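PDB 6G44: putative major capsid protein from Cafeteriavirus-dependent mavirus, which probably forms the capsid shell of this virophage, its double jelly-roll subunits associating in threes as capsomers. Local coordinates for residues 218-223 with 284-289; 67-72 with 270-275. All coordinates share one frame; numbering follows the deposited sequence.

Interaction 1: residues 218-223 with 284-289; sequences DPVPFR and KTIIYN
The ring of Tyr288 reaches across to 218-223 and lies against the ring of Phe222 in an offset stack, planes 20° apart and centroids 4.6 Å from each other. Phe222 CE1 sits over one face of the tyrosine ring, displaced toward its rim. At the ring edge, Tyr288 OH donates a short hydrogen bond of 2.6 Å to Pro221 O, in the carbonyl plane and on a lone pair. A water donates to the same hydroxyl and accepts from Arg223 N, so stack, carbonyl and water together fix the phenol. Val220 CG1, anti to its backbone N, meets Tyr288 CE2 obliquely at 3.8 Å. The contact joins the two jelly rolls of the subunit: 222-235 is a strand of the first, whereas 286-305 opens the second, where Ile286 and Tyr288 pair through their backbones with Ser482 and Thr480. Farther along, Arg223 extends and then bends at chi3 (49°), which brings the guanidinium against Ile286 CD1; this methyl sits over the centre of one face, 3.6 Å from Arg223 CZ. The guanidinium edge turns to Lys284 O, with Arg223 NH2 donating at 2.9 Å from above the carbonyl plane and NH1 adding only a weak bond. NH1 also binds Pro283 O and NH2 Ser482 OG, so three acceptors take N-H groups of the guanidinium; Trp23 of the second subunit packs on Val220 and Pro221.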
ATOM      1  N   ASP C 218       3.746  19.121   3.879  1.00 18.90           N
ATOM      2  CA  ASP C 218       3.426  20.191   4.810  1.00 18.07           C
ATOM      3  C   ASP C 218       4.670  20.717   5.554  1.00 15.36           C
ATOM      4  O   ASP C 218       4.755  20.670   6.789  1.00 16.04           O
ATOM      5  CB  ASP C 218       2.379  19.655   5.794  1.00 19.56           C
ATOM      6  CG  ASP C 218       1.779  20.718   6.680  1.00 21.51           C
ATOM      7  OD1 ASP C 218       1.627  21.878   6.269  1.00 22.83           O
ATOM      8  OD2 ASP C 218       1.438  20.348   7.830  1.00 25.63           O
ATOM      9  N   PRO C 219       5.651  21.234   4.790  1.00 13.90           N
ATOM     10  CA  PRO C 219       6.871  21.735   5.408  1.00 12.79           C
ATOM     11  C   PRO C 219       6.668  23.099   6.066  1.00 11.86           C
ATOM     12  O   PRO C 219       5.902  23.929   5.552  1.00 11.85           O
ATOM     13  CB  PRO C 219       7.848  21.865   4.219  1.00 12.75           C
ATOM     14  CG  PRO C 219       6.989  22.104   3.053  1.00 13.39           C
ATOM     15  CD  PRO C 219       5.658  21.445   3.328  1.00 14.30           C
ATOM     16  N   VAL C 220       7.348  23.300   7.189  1.00 12.00           N
ATOM     17  CA  VAL C 220       7.367  24.620   7.848  1.00 12.29           C
ATOM     18  C   VAL C 220       8.034  25.630   6.885  1.00 11.77           C
ATOM     19  O   VAL C 220       9.128  25.365   6.380  1.00 11.40           O
ATOM     20  CB  VAL C 220       8.106  24.554   9.176  1.00 12.91           C
ATOM     21  CG1 VAL C 220       8.132  25.921   9.831  1.00 12.60           C
ATOM     22  CG2 VAL C 220       7.401  23.558  10.100  1.00 13.30           C
ATOM     23  N   PRO C 221       7.386  26.778   6.614  1.00 12.34           N
ATOM     24  CA  PRO C 221       7.964  27.808   5.757  1.00 12.58           C
ATOM     25  C   PRO C 221       9.191  28.493   6.354  1.00 12.27           C
ATOM     26  O   PRO C 221       9.346  28.534   7.577  1.00 12.02           O
ATOM     27  CB  PRO C 221       6.821  28.840   5.650  1.00 13.27           C
ATOM     28  CG  PRO C 221       5.598  28.140   6.074  1.00 13.92           C
ATOM     29  CD  PRO C 221       6.045  27.155   7.087  1.00 13.05           C
ATOM     30  N   PHE C 222      10.035  29.006   5.467  1.00 12.13           N
ATOM     31  CA  PHE C 222      11.089  29.963   5.842  1.00 12.39           C
ATOM     32  C   PHE C 222      10.543  31.394   5.828  1.00 13.03           C
ATOM     33  O   PHE C 222       9.596  31.675   5.127  1.00 12.44           O
ATOM     34  CB  PHE C 222      12.282  29.791   4.912  1.00 12.63           C
ATOM     35  CG  PHE C 222      12.973  28.475   5.109  1.00 12.37           C
ATOM     36  CD1 PHE C 222      13.730  28.266   6.257  1.00 12.96           C
ATOM     37  CD2 PHE C 222      12.848  27.454   4.176  1.00 12.24           C
ATOM     38  CE1 PHE C 222      14.349  27.061   6.476  1.00 13.33           C
ATOM     39  CE2 PHE C 222      13.478  26.235   4.405  1.00 12.44           C
ATOM     40  CZ  PHE C 222      14.213  26.059   5.544  1.00 12.93           C
ATOM     41  N   ARG C 223      11.173  32.261   6.608  1.00 13.32           N
ATOM     42  CA  ARG C 223      10.716  33.633   6.862  1.00 13.93           C
ATOM     43  C   ARG C 223      11.787  34.653   6.420  1.00 13.30           C
ATOM     44  O   ARG C 223      12.932  34.573   6.867  1.00 13.34           O
ATOM     45  CB  ARG C 223      10.414  33.787   8.381  1.00 14.86           C
ATOM     46  CG  ARG C 223      10.029  35.206   8.857  1.00 15.86           C
ATOM     47  CD  ARG C 223       9.949  35.373  10.354  1.00 16.48           C
ATOM     48  NE  ARG C 223      11.122  34.851  11.081  1.00 17.30           N
ATOM     49  CZ  ARG C 223      11.161  34.671  12.384  1.00 17.02           C
ATOM     50  NH1 ARG C 223      10.134  35.043  13.142  1.00 19.82           N
ATOM     51  NH2 ARG C 223      12.229  34.130  12.947  1.00 16.23           N
ATOM     52  N   LYS C 284       9.284  34.799  17.468  1.00 17.16           N
ATOM     53  CA  LYS C 284      10.578  35.424  17.197  1.00 17.49           C
ATOM     54  C   LYS C 284      11.605  34.433  16.662  1.00 16.78           C
ATOM     55  O   LYS C 284      12.332  34.750  15.733  1.00 17.14           O
ATOM     56  CB  LYS C 284      11.128  36.097  18.455  1.00 19.82           C
ATOM     57  CG  LYS C 284      10.301  37.267  18.969  1.00 23.07           C
ATOM     58  CD  LYS C 284      10.930  37.834  20.237  1.00 26.08           C
ATOM     59  CE  LYS C 284       9.882  38.350  21.214  1.00 31.97           C
ATOM     60  NZ  LYS C 284       9.027  39.410  20.620  1.00 33.37           N
ATOM     61  N   THR C 285      11.662  33.249  17.272  1.00 16.01           N
ATOM     62  CA  THR C 285      12.662  32.255  16.915  1.00 16.04           C
ATOM     63  C   THR C 285      11.997  30.974  16.464  1.00 15.72           C
ATOM     64  O   THR C 285      11.284  30.345  17.247  1.00 17.89           O
ATOM     65  CB  THR C 285      13.619  31.979  18.086  1.00 16.74           C
ATOM     66  OG1 THR C 285      14.261  33.205  18.443  1.00 17.37           O
ATOM     67  CG2 THR C 285      14.694  30.983  17.708  1.00 17.65           C
ATOM     68  N   ILE C 286      12.236  30.603  15.208  1.00 14.15           N
ATOM     69  CA  ILE C 286      11.620  29.402  14.604  1.00 13.93           C
ATOM     70  C   ILE C 286      12.714  28.346  14.503  1.00 13.16           C
ATOM     71  O   ILE C 286      13.835  28.629  14.096  1.00 13.67           O
ATOM     72  CB  ILE C 286      11.007  29.696  13.214  1.00 13.87           C
ATOM     73  CG1 ILE C 286       9.986  30.847  13.305  1.00 14.68           C
ATOM     74  CG2 ILE C 286      10.343  28.438  12.654  1.00 14.28           C
ATOM     75  CD1 ILE C 286       9.600  31.433  11.971  1.00 15.31           C
ATOM     76  N   ILE C 287      12.350  27.113  14.835  1.00 13.27           N
ATOM     77  CA  ILE C 287      13.292  25.963  14.865  1.00 13.97           C
ATOM     78  C   ILE C 287      12.954  24.984  13.718  1.00 13.18           C
ATOM     79  O   ILE C 287      11.775  24.690  13.471  1.00 13.85           O
ATOM     80  CB  ILE C 287      13.184  25.238  16.209  1.00 14.26           C
ATOM     81  CG1 ILE C 287      13.543  26.208  17.345  1.00 14.83           C
ATOM     82  CG2 ILE C 287      14.074  24.003  16.235  1.00 15.02           C
ATOM     83  CD1 ILE C 287      13.304  25.694  18.743  1.00 15.97           C
ATOM     84  N   TYR C 288      13.981  24.534  12.989  1.00 12.72           N
ATOM     85  CA  TYR C 288      13.846  23.571  11.862  1.00 13.06           C
ATOM     86  C   TYR C 288      14.726  22.365  12.141  1.00 12.88           C
ATOM     87  O   TYR C 288      15.878  22.490  12.526  1.00 12.50           O
ATOM     88  CB  TYR C 288      14.299  24.182  10.538  1.00 12.85           C
ATOM     89  CG  TYR C 288      13.519  25.412  10.158  1.00 12.39           C
ATOM     90  CD1 TYR C 288      13.827  26.628  10.747  1.00 12.66           C
ATOM     91  CD2 TYR C 288      12.476  25.365   9.238  1.00 12.75           C
ATOM     92  CE1 TYR C 288      13.097  27.764  10.437  1.00 12.56           C
ATOM     93  CE2 TYR C 288      11.729  26.496   8.924  1.00 12.81           C
ATOM     94  CZ  TYR C 288      12.051  27.683   9.552  1.00 12.61           C
ATOM     95  OH  TYR C 288      11.339  28.815   9.262  1.00 13.09           O
ATOM     96  N   ASN C 289      14.156  21.184  11.899  1.00 13.69           N
ATOM     97  CA  ASN C 289      14.896  19.931  11.993  1.00 13.96           C
ATOM     98  C   ASN C 289      15.696  19.786  10.689  1.00 13.48           C
ATOM     99  O   ASN C 289      15.125  19.768   9.603  1.00 13.37           O
ATOM    100  CB  ASN C 289      13.886  18.771  12.146  1.00 15.40           C
ATOM    101  CG  ASN C 289      14.521  17.504  12.680  1.00 19.26           C
ATOM    102  OD1 ASN C 289      15.710  17.389  12.761  1.00 21.82           O
ATOM    103  ND2 ASN C 289      13.685  16.586  13.140  1.00 24.01           N
TER
HETATM  104  O   HOH W   1      12.798  31.099   8.669  1.00 14.79           O

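Interaction 2: residues 67-72 with 270-275; sequences NLTGGA and VQNWVA
Two short antiparallel strand ends pair here within the sheet of the first jelly roll, where the chain turns a corner at Asn67 and 68-69 lies between the ends of strands 258-273 and 222-235. Leu68 and Trp273 form a hydrogen-bonded pair: Leu68 N donates to Trp273 O at 2.9 Å, nearly along the C=O axis, and Trp273 N returns a bond to Leu68 O. Gly70 N then reaches Gln271 O, straight at the hydrogen (169°) although the donor stands above the carbonyl plane. On the sheet face of Leu68 and Trp273, the indole has CG in the crowded position between backbone N and carbonyl carbon (chi1 72°), which brings it across to Leu68. There Leu68 CB stands over the six-membered ring in a CH-pi contact, 3.9 Å from the centroid, while Leu68 CD1 continues to Ala275 CB at 3.8 Å. On the other face, in the non-hydrogen-bonded pair, Asn272 extends its amide (CG anti to the backbone N) so that ND2 donates in plane to Thr69 OG1 at 3.2 Å; ND2 also binds Gly66 O. The Thr69 and Val270 side chains cross at about a right angle, CG2 to CG2 at 3.7 Å. Waters link Asn67 OD1 to Asn272 OD1 and Asn67 ND2 to Ala275 N. The pairing builds part of an antiparallel sheet in this double jelly-roll capsid protein, with Trp273 NE1 bonded to Tyr21 OH of the second subunit.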
ATOM      1  N   ASN C  67       8.725  37.881   3.036  1.00 12.40           N
ATOM      2  CA  ASN C  67       7.620  37.205   3.730  1.00 12.07           C
ATOM      3  C   ASN C  67       7.902  35.678   3.790  1.00 12.29           C
ATOM      4  O   ASN C  67       9.020  35.302   4.114  1.00 12.88           O
ATOM      5  CB  ASN C  67       6.281  37.625   3.117  1.00 12.20           C
ATOM      6  CG  ASN C  67       6.043  39.103   3.270  1.00 12.35           C
ATOM      7  OD1 ASN C  67       6.285  39.899   2.324  1.00 15.73           O
ATOM      8  ND2 ASN C  67       5.663  39.489   4.461  1.00 10.62           N
ATOM      9  N   LEU C  68       6.922  34.814   3.492  1.00 12.05           N
ATOM     10  CA  LEU C  68       7.125  33.372   3.680  1.00 11.76           C
ATOM     11  C   LEU C  68       7.498  32.667   2.397  1.00 11.04           C
ATOM     12  O   LEU C  68       6.935  32.934   1.350  1.00 11.46           O
ATOM     13  CB  LEU C  68       5.878  32.731   4.270  1.00 11.29           C
ATOM     14  CG  LEU C  68       5.445  33.278   5.630  1.00 11.87           C
ATOM     15  CD1 LEU C  68       4.227  32.511   6.158  1.00 12.65           C
ATOM     16  CD2 LEU C  68       6.557  33.310   6.658  1.00 12.83           C
ATOM     17  N   THR C  69       8.434  31.723   2.513  1.00 11.74           N
ATOM     18  CA  THR C  69       8.899  30.917   1.394  1.00 11.40           C
ATOM     19  C   THR C  69       8.737  29.440   1.739  1.00 10.69           C
ATOM     20  O   THR C  69       9.032  29.029   2.852  1.00 10.97           O
ATOM     21  CB  THR C  69      10.376  31.271   1.072  1.00 11.77           C
ATOM     22  OG1 THR C  69      10.398  32.635   0.593  1.00 12.10           O
ATOM     23  CG2 THR C  69      10.984  30.359   0.004  1.00 12.41           C
ATOM     24  N   GLY C  70       8.288  28.658   0.766  1.00 10.15           N
ATOM     25  CA  GLY C  70       8.134  27.225   0.949  1.00 10.19           C
ATOM     26  C   GLY C  70       9.358  26.532   1.502  1.00 10.49           C
ATOM     27  O   GLY C  70      10.486  26.786   1.047  1.00 11.45           O
ATOM     28  N   GLY C  71       9.135  25.578   2.409  1.00  9.84           N
ATOM     29  CA  GLY C  71      10.231  24.895   3.078  1.00  9.37           C
ATOM     30  C   GLY C  71      10.887  23.790   2.272  1.00  9.99           C
ATOM     31  O   GLY C  71      11.988  23.384   2.649  1.00 11.18           O
ATOM     32  N   ALA C  72      10.246  23.341   1.184  1.00  9.67           N
ATOM     33  CA  ALA C  72      10.796  22.305   0.334  1.00 10.42           C
ATOM     34  C   ALA C  72      10.863  22.759  -1.114  1.00 10.05           C
ATOM     35  O   ALA C  72      10.111  22.338  -1.960  1.00 10.79           O
ATOM     36  CB  ALA C  72       9.978  21.031   0.464  1.00  9.88           C
ATOM     37  N   VAL C 270       9.468  27.510  -6.031  1.00 10.77           N
ATOM     38  CA  VAL C 270       9.076  27.516  -4.634  1.00 11.35           C
ATOM     39  C   VAL C 270       7.918  28.474  -4.396  1.00 11.75           C
ATOM     40  O   VAL C 270       7.849  29.545  -5.011  1.00 12.00           O
ATOM     41  CB  VAL C 270      10.287  27.868  -3.711  1.00 11.52           C
ATOM     42  CG1 VAL C 270      10.750  29.328  -3.910  1.00 11.89           C
ATOM     43  CG2 VAL C 270      10.034  27.531  -2.257  1.00 11.98           C
ATOM     44  N   GLN C 271       7.012  28.102  -3.496  1.00 11.44           N
ATOM     45  CA  GLN C 271       5.955  28.990  -3.088  1.00 11.68           C
ATOM     46  C   GLN C 271       6.488  30.189  -2.302  1.00 11.54           C
ATOM     47  O   GLN C 271       7.480  30.112  -1.600  1.00 11.11           O
ATOM     48  CB  GLN C 271       4.936  28.203  -2.245  1.00 11.95           C
ATOM     49  CG  GLN C 271       4.097  27.210  -3.058  1.00 12.23           C
ATOM     50  CD  GLN C 271       3.535  26.108  -2.209  1.00 12.55           C
ATOM     51  OE1 GLN C 271       4.290  25.349  -1.612  1.00 13.55           O
ATOM     52  NE2 GLN C 271       2.183  26.004  -2.139  1.00 12.64           N
ATOM     53  N   ASN C 272       5.787  31.308  -2.436  1.00 12.45           N
ATOM     54  CA  ASN C 272       6.116  32.522  -1.710  1.00 12.47           C
ATOM     55  C   ASN C 272       4.816  33.274  -1.448  1.00 12.25           C
ATOM     56  O   ASN C 272       4.015  33.414  -2.351  1.00 13.80           O
ATOM     57  CB  ASN C 272       7.087  33.400  -2.503  1.00 12.95           C
ATOM     58  CG  ASN C 272       7.448  34.670  -1.750  1.00 13.78           C
ATOM     59  OD1 ASN C 272       6.896  35.743  -2.028  1.00 19.30           O
ATOM     60  ND2 ASN C 272       8.310  34.569  -0.783  1.00 13.10           N
ATOM     61  N   TRP C 273       4.611  33.715  -0.207  1.00 11.93           N
ATOM     62  CA  TRP C 273       3.319  34.315   0.146  1.00 12.55           C
ATOM     63  C   TRP C 273       3.418  35.126   1.408  1.00 12.21           C
ATOM     64  O   TRP C 273       4.362  34.999   2.186  1.00 11.83           O
ATOM     65  CB  TRP C 273       2.217  33.224   0.249  1.00 12.11           C
ATOM     66  CG  TRP C 273       2.345  32.342   1.444  1.00 11.95           C
ATOM     67  CD1 TRP C 273       1.614  32.436   2.590  1.00 11.95           C
ATOM     68  CD2 TRP C 273       3.247  31.235   1.633  1.00 12.01           C
ATOM     69  NE1 TRP C 273       1.994  31.458   3.478  1.00 12.35           N
ATOM     70  CE2 TRP C 273       3.009  30.719   2.925  1.00 11.70           C
ATOM     71  CE3 TRP C 273       4.224  30.618   0.834  1.00 11.75           C
ATOM     72  CZ2 TRP C 273       3.716  29.622   3.438  1.00 12.04           C
ATOM     73  CZ3 TRP C 273       4.928  29.525   1.358  1.00 11.84           C
ATOM     74  CH2 TRP C 273       4.681  29.060   2.643  1.00 11.93           C
ATOM     75  N   VAL C 274       2.394  35.973   1.608  1.00 13.43           N
ATOM     76  CA  VAL C 274       2.275  36.776   2.796  1.00 14.69           C
ATOM     77  C   VAL C 274       1.500  35.985   3.831  1.00 14.69           C
ATOM     78  O   VAL C 274       0.451  35.391   3.521  1.00 14.72           O
ATOM     79  CB  VAL C 274       1.546  38.091   2.452  1.00 15.38           C
ATOM     80  CG1 VAL C 274       1.256  38.898   3.707  1.00 15.49           C
ATOM     81  CG2 VAL C 274       2.353  38.908   1.445  1.00 16.57           C
ATOM     82  N   ALA C 275       2.013  36.013   5.051  1.00 15.96           N
ATOM     83  CA  ALA C 275       1.406  35.293   6.163  1.00 17.33           C
ATOM     84  C   ALA C 275      -0.030  35.778   6.338  1.00 19.34           C
ATOM     85  O   ALA C 275      -0.289  36.978   6.301  1.00 18.59           O
ATOM     86  CB  ALA C 275       2.221  35.502   7.421  1.00 18.30           C
TER
HETATM   87  O   HOH W   2       6.668  38.507  -0.283  1.00 18.78           O
HETATM   88  O   HOH W   3       4.483  37.686   6.072  1.00 19.90           O

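In the fold
Interactions 1 and 2 lie side by side, their centres about 11 Å apart, and 68-69 connects them: it pairs with 258-273 on one side and with 222-235 on the other. Phe222 N lies 2.8 Å from Thr69 O, probably a hydrogen bond, while Pro221 CG packs on Trp273 CZ2 at 3.6 Å. The chain leaves interaction 2 at 270-275 and soon enters interaction 1 at 284-289, so the short linker from the first jelly roll to the second runs between them. Both contacts also meet the second subunit: the same Trp23 that lies on interaction 1 also packs on Leu68, placing this junction of the two jelly rolls at a subunit interface of the trimer.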